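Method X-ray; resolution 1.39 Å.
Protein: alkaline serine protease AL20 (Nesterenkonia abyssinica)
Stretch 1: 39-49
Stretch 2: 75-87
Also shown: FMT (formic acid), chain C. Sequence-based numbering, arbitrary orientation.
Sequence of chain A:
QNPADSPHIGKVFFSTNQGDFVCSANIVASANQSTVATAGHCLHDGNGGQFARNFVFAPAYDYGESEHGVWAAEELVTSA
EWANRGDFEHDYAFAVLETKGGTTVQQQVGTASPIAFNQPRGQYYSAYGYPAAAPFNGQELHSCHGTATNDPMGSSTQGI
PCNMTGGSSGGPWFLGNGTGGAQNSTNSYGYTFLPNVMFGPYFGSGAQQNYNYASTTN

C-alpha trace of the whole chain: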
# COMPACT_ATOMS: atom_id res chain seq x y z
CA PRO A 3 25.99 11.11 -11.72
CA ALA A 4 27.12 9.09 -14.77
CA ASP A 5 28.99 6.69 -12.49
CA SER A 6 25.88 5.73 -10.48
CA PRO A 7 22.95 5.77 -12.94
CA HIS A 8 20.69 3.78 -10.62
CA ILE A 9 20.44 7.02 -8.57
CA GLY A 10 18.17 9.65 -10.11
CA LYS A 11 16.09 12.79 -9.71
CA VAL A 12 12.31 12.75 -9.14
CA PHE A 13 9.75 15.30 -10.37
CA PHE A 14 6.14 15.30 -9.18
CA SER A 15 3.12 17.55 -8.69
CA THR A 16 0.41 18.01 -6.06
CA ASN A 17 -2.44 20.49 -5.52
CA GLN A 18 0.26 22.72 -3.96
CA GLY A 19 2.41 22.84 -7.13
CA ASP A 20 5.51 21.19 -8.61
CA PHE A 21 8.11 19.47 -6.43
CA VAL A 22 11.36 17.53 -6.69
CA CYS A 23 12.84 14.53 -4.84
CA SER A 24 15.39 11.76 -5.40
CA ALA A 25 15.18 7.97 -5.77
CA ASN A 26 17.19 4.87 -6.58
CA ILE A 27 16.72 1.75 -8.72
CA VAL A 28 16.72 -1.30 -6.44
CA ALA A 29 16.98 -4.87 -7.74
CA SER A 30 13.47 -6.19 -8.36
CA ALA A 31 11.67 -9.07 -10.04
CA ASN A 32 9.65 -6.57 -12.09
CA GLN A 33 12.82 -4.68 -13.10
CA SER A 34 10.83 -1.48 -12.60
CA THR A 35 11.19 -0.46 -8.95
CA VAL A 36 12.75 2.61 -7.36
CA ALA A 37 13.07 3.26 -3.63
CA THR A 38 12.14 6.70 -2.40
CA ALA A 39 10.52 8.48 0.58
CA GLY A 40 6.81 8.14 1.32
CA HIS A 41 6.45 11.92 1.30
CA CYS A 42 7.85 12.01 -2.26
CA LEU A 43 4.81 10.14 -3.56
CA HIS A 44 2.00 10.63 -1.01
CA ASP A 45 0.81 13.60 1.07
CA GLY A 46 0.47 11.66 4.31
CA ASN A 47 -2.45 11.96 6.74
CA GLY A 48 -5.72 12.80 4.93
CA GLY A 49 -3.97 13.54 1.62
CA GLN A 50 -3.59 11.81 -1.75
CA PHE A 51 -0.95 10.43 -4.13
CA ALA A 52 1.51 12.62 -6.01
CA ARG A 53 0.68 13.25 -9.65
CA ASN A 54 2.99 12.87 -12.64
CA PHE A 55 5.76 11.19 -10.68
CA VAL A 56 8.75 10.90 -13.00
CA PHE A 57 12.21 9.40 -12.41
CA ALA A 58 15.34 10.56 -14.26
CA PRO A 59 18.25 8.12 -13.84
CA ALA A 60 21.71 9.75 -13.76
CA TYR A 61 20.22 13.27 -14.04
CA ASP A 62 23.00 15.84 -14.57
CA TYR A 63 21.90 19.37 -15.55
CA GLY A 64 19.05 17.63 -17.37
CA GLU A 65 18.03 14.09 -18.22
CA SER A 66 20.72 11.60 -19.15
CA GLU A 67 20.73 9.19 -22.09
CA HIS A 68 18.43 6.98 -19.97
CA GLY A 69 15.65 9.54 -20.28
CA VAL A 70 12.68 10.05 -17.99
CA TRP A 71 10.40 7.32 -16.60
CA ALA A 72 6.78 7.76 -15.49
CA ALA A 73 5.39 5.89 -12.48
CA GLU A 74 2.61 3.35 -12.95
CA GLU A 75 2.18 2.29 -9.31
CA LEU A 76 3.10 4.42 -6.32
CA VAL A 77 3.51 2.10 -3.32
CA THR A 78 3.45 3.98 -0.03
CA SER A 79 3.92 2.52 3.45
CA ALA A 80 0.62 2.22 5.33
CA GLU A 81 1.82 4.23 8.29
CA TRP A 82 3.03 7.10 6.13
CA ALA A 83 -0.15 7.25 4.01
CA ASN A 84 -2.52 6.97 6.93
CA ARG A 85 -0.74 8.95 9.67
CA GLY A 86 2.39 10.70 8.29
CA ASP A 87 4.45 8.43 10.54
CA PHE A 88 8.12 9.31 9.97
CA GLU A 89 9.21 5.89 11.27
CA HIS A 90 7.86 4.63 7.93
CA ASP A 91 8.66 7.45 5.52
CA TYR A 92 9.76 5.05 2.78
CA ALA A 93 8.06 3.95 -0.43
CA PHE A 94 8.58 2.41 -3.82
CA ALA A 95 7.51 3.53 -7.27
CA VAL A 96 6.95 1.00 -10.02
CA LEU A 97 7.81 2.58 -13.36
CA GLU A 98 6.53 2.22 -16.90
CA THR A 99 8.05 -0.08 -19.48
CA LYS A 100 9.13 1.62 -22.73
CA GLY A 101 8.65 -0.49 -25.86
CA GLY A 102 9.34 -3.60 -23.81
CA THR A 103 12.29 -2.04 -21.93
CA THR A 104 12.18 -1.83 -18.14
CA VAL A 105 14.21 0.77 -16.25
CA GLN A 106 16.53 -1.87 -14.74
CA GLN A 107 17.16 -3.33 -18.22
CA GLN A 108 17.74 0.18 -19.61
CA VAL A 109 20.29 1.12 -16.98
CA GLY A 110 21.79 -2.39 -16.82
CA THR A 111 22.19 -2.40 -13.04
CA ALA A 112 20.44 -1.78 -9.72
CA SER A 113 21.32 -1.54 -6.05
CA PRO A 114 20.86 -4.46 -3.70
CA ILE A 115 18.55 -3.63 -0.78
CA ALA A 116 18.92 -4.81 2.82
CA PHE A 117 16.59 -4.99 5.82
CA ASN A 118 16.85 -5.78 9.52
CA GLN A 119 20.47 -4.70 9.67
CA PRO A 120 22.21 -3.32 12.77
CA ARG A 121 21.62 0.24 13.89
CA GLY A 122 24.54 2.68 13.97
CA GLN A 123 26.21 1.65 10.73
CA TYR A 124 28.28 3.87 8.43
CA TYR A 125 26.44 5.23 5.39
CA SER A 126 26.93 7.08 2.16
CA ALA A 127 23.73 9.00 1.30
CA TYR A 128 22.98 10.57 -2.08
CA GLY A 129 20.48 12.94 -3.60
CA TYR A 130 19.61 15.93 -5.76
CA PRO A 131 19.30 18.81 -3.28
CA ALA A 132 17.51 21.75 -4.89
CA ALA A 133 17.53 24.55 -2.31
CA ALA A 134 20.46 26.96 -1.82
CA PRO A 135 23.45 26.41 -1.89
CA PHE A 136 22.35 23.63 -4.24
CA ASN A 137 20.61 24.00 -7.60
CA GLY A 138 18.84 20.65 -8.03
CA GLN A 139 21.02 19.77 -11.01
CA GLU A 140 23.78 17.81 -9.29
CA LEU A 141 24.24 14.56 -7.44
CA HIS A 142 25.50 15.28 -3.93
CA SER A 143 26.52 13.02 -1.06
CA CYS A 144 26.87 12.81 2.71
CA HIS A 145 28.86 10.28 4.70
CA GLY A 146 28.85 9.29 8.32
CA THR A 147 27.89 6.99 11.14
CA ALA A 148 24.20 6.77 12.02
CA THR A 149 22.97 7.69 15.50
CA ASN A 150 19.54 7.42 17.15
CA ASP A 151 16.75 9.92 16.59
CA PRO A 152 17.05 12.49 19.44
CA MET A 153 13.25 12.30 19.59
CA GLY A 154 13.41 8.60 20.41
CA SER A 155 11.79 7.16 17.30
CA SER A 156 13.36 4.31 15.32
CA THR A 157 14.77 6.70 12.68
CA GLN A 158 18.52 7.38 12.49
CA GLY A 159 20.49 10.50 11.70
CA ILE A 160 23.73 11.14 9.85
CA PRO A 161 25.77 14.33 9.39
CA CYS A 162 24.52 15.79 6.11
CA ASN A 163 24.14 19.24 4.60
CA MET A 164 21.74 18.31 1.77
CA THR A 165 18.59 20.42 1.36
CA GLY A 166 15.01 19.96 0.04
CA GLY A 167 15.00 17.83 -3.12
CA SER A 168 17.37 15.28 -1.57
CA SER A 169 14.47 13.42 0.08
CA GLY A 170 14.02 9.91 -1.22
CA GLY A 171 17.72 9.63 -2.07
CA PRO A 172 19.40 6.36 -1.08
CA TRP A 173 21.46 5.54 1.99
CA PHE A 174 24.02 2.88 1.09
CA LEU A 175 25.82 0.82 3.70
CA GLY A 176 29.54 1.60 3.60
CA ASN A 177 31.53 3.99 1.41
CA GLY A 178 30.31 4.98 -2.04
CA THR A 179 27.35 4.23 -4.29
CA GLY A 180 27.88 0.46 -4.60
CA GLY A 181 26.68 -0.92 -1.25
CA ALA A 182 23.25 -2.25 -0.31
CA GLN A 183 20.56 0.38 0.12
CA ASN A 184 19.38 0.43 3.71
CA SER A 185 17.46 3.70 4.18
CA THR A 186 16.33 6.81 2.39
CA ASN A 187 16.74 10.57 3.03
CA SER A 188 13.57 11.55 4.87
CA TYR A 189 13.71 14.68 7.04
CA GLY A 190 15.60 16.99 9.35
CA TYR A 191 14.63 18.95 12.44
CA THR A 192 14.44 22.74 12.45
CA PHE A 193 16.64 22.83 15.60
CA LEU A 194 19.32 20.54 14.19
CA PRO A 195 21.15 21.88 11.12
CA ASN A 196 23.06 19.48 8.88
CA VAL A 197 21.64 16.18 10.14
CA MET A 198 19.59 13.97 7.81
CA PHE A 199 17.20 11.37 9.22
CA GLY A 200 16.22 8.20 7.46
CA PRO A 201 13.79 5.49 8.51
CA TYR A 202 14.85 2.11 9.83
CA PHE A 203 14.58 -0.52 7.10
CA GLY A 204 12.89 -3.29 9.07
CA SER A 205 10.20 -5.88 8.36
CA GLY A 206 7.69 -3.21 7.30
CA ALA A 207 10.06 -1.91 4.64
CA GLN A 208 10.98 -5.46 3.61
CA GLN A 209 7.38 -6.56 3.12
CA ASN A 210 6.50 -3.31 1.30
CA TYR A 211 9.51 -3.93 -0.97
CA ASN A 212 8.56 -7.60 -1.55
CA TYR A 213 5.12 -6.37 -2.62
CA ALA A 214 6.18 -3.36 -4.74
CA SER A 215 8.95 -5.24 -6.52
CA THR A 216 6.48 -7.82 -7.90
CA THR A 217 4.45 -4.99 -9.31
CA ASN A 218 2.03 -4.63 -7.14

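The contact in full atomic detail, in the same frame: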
# COMPACT_ATOMS: atom_id res chain seq x y z
N ALA A 39 11.21 8.17 -0.68
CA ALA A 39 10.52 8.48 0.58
C ALA A 39 9.02 8.46 0.35
O ALA A 39 8.53 8.80 -0.72
CB ALA A 39 10.95 9.85 1.11
N GLY A 40 8.27 8.08 1.38
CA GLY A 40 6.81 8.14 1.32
C GLY A 40 6.32 9.52 0.95
O GLY A 40 5.42 9.66 0.13
N HIS A 41 6.92 10.57 1.54
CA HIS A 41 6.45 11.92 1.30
C HIS A 41 6.76 12.41 -0.11
O HIS A 41 6.25 13.46 -0.52
CB HIS A 41 6.94 12.88 2.38
CG HIS A 41 8.34 13.37 2.21
ND1 HIS A 41 9.41 12.87 2.93
CD2 HIS A 41 8.84 14.37 1.44
CE1 HIS A 41 10.51 13.52 2.58
NE2 HIS A 41 10.19 14.44 1.68
N CYS A 42 7.58 11.67 -0.86
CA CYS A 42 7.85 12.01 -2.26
C CYS A 42 6.79 11.45 -3.20
O CYS A 42 6.81 11.75 -4.40
CB CYS A 42 9.21 11.46 -2.69
SG CYS A 42 10.62 12.25 -1.86
N LEU A 43 5.87 10.64 -2.69
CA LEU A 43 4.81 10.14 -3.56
C LEU A 43 3.41 10.13 -2.94
O LEU A 43 2.43 9.77 -3.61
CB LEU A 43 5.16 8.78 -4.18
CG LEU A 43 5.64 7.63 -3.29
CD1 LEU A 43 4.50 7.15 -2.38
CD2 LEU A 43 6.17 6.49 -4.17
N HIS A 44 3.30 10.56 -1.68
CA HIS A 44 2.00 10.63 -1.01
C HIS A 44 2.02 11.71 0.05
O HIS A 44 3.01 11.86 0.77
CB HIS A 44 1.62 9.27 -0.40
CG HIS A 44 0.20 9.20 0.06
ND1 HIS A 44 -0.22 9.78 1.24
CD2 HIS A 44 -0.90 8.66 -0.51
CE1 HIS A 44 -1.52 9.58 1.38
NE2 HIS A 44 -1.96 8.91 0.33
N ASP A 45 0.91 12.46 0.16
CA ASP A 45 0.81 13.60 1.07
C ASP A 45 0.96 13.25 2.55
O ASP A 45 1.38 14.09 3.35
CB ASP A 45 -0.56 14.30 0.92
CG ASP A 45 -0.80 14.93 -0.45
OD1 ASP A 45 0.16 15.31 -1.16
OD2 ASP A 45 -2.00 15.07 -0.80
N GLY A 46 0.59 12.02 2.91
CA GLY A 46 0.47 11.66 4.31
C GLY A 46 -0.96 11.87 4.80
O GLY A 46 -1.89 11.92 3.99
N ASN A 47 -1.12 12.01 6.11
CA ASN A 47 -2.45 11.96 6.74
C ASN A 47 -3.53 12.82 6.05
O ASN A 47 -3.39 14.04 5.95
CB ASN A 47 -2.37 12.28 8.24
CG ASN A 47 -3.61 11.82 9.01
OD1 ASN A 47 -4.59 11.36 8.42
ND2 ASN A 47 -3.55 11.92 10.33
N GLY A 48 -4.57 12.15 5.56
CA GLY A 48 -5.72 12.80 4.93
C GLY A 48 -5.50 13.32 3.52
O GLY A 48 -6.39 13.95 2.94
N GLY A 49 -4.32 13.06 2.96
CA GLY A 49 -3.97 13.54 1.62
C GLY A 49 -4.11 12.48 0.55
O GLY A 49 -4.78 11.47 0.75
N GLU A 75 2.70 2.56 -10.65
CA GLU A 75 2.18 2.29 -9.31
C GLU A 75 3.05 2.95 -8.26
O GLU A 75 4.24 2.63 -8.14
CB GLU A 75 2.11 0.79 -9.00
CG GLU A 75 1.02 0.02 -9.73
CD GLU A 75 1.50 -0.60 -11.02
OE1 GLU A 75 2.72 -0.62 -11.27
OE2 GLU A 75 0.64 -1.06 -11.80
N LEU A 76 2.46 3.86 -7.51
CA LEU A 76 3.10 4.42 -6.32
C LEU A 76 2.71 3.54 -5.14
O LEU A 76 1.51 3.28 -4.93
CB LEU A 76 2.64 5.86 -6.11
CG LEU A 76 2.87 6.76 -7.33
CD1 LEU A 76 2.20 8.12 -7.16
CD2 LEU A 76 4.36 6.92 -7.61
N VAL A 77 3.71 3.06 -4.41
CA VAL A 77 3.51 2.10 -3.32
C VAL A 77 4.04 2.71 -2.02
O VAL A 77 5.25 2.67 -1.72
CB VAL A 77 4.19 0.74 -3.60
CG1 VAL A 77 3.81 -0.28 -2.53
CG2 VAL A 77 3.80 0.21 -5.00
N THR A 78 3.13 3.32 -1.28
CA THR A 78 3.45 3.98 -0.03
C THR A 78 3.35 3.02 1.16
O THR A 78 2.56 2.08 1.13
CB THR A 78 2.50 5.19 0.18
OG1 THR A 78 2.80 5.83 1.42
CG2 THR A 78 1.02 4.78 0.17
N SER A 79 4.13 3.25 2.21
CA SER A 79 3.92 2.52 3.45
C SER A 79 2.54 2.89 4.00
O SER A 79 2.04 4.00 3.75
CB SER A 79 4.99 2.86 4.48
OG SER A 79 4.74 4.13 5.04
N ALA A 80 1.93 1.97 4.74
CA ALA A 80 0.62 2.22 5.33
C ALA A 80 0.69 3.30 6.37
O ALA A 80 -0.21 4.13 6.46
CB ALA A 80 0.08 0.96 5.93
N GLU A 81 1.74 3.28 7.18
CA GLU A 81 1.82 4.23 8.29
C GLU A 81 2.08 5.65 7.79
O GLU A 81 1.57 6.61 8.38
CB GLU A 81 2.90 3.81 9.28
CG GLU A 81 2.70 2.42 9.88
CD GLU A 81 3.35 1.29 9.07
OE1 GLU A 81 3.50 0.17 9.63
OE2 GLU A 81 3.70 1.50 7.89
N TRP A 82 2.87 5.78 6.73
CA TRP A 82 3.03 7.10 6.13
C TRP A 82 1.71 7.61 5.54
O TRP A 82 1.26 8.72 5.86
CB TRP A 82 4.15 7.15 5.06
CG TRP A 82 4.17 8.51 4.49
CD1 TRP A 82 3.60 8.93 3.31
CD2 TRP A 82 4.64 9.67 5.15
NE1 TRP A 82 3.74 10.30 3.19
CE2 TRP A 82 4.37 10.78 4.31
CE3 TRP A 82 5.30 9.89 6.37
CZ2 TRP A 82 4.72 12.09 4.66
CZ3 TRP A 82 5.67 11.19 6.72
CH2 TRP A 82 5.37 12.27 5.86
N ALA A 83 1.08 6.81 4.69
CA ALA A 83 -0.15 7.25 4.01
C ALA A 83 -1.27 7.61 4.96
O ALA A 83 -2.02 8.55 4.71
CB ALA A 83 -0.63 6.17 3.05
N ASN A 84 -1.39 6.84 6.04
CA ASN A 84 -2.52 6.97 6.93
C ASN A 84 -2.28 8.00 8.04
O ASN A 84 -3.23 8.61 8.52
CB ASN A 84 -2.93 5.61 7.50
CG ASN A 84 -3.65 4.73 6.47
OD1 ASN A 84 -4.88 4.74 6.41
ND2 ASN A 84 -2.90 3.94 5.68
N ARG A 85 -1.02 8.18 8.46
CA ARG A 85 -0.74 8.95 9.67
C ARG A 85 0.46 9.91 9.56
O ARG A 85 0.75 10.66 10.49
CB ARG A 85 -0.58 7.99 10.88
CG ARG A 85 -1.69 6.90 10.99
CD ARG A 85 -1.59 5.98 12.21
NE ARG A 85 -0.49 5.02 12.17
CZ ARG A 85 0.72 5.26 12.67
NH1 ARG A 85 1.68 4.34 12.61
NH2 ARG A 85 0.98 6.43 13.23
N GLY A 86 1.17 9.89 8.43
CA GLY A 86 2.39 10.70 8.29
C GLY A 86 3.47 10.29 9.27
O GLY A 86 4.24 11.12 9.76
N ASP A 87 3.53 8.99 9.55
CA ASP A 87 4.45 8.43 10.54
C ASP A 87 5.86 8.39 9.97
O ASP A 87 6.16 7.58 9.08
CB ASP A 87 3.99 7.01 10.88
CG ASP A 87 4.82 6.34 11.97
OD1 ASP A 87 5.87 6.87 12.40
OD2 ASP A 87 4.40 5.24 12.40
C FMT C . 12.02 17.14 -0.43
O1 FMT C . 11.07 16.66 0.21
O2 FMT C . 13.19 16.97 -0.10
O HOH W 1 -4.60 9.59 4.80

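Contact between residues 39-49, a short 3-10 segment (40-42) followed by loop and turn, and residues 75-87, a strand (75-78) leading into a helix that begins at Ala 80. Ala 39 stays clear of the second stretch. Gly 40 lies against the indole of Trp 82: its CA sits over the face of the five-membered ring, 4.2 Å from the centroid, in a CH-pi contact. The packing is close enough that a CB on Gly 40 would fall 2.8 Å from Trp 82 CG, a clash, so the absence of a side chain lets the ring lie flat on the backbone. His 41 continues this surface, with its N over the same ring system and its CB 3.3 Å from Trp 82 CZ2; its imidazole leads away, and NE2 donates a hydrogen bond to O1 of the formic acid (2.8 Å). Cys 42 points away from the contact.

Leu 43 turns toward the strand and covers it with both methyl groups: CD2 lies 3.9 Å from Leu 76 CD2, an apolar contact, while CD1 lies 3.8 Å from Thr 78 CB. His 44 supplies the polar centre. Its carbonyl O accepts the one direct hydrogen bond between the stretches, from Trp 82 NE1 (3.0 Å); at 174° the bond is nearly straight, and the acceptor lies at the ring edge, near its plane, so the indole NH is satisfied while the ring face remains free to pack on Gly 40 and His 41. The His 44 imidazole receives Ala 83 CB over one face, 4.0 Å from the centroid, and is steadied within its own stretch by Gly 46 N, which donates to His 44 ND1 (2.9 Å).

Asp 45 points away and contributes little. Gly 46 approaches the helix backbone, its CA 3.4 Å from Trp 82 O in a CA-H...O contact. Here glycine is called for by the backbone angles alone, since a CB would jam against the preceding carbonyl O; it would also come within a tight 3.3 Å of Trp 82 CZ2. A type II turn runs from Gly 46 to Gly 49, closed by Gly 49 N donating to Gly 46 O (2.9 Å). Within it, Asn 47 packs its CB 3.9 Å from Arg 85 C, but its OD1, 3.1 Å from Asn 84 O, forms no hydrogen bond there because both atoms are acceptors. Gly 48, with positive phi, reaches the helix through water 1, which accepts from Gly 48 N (2.7 Å) and donates to Ala 83 O (2.8 Å). Gly 49 makes no contact across the stretches.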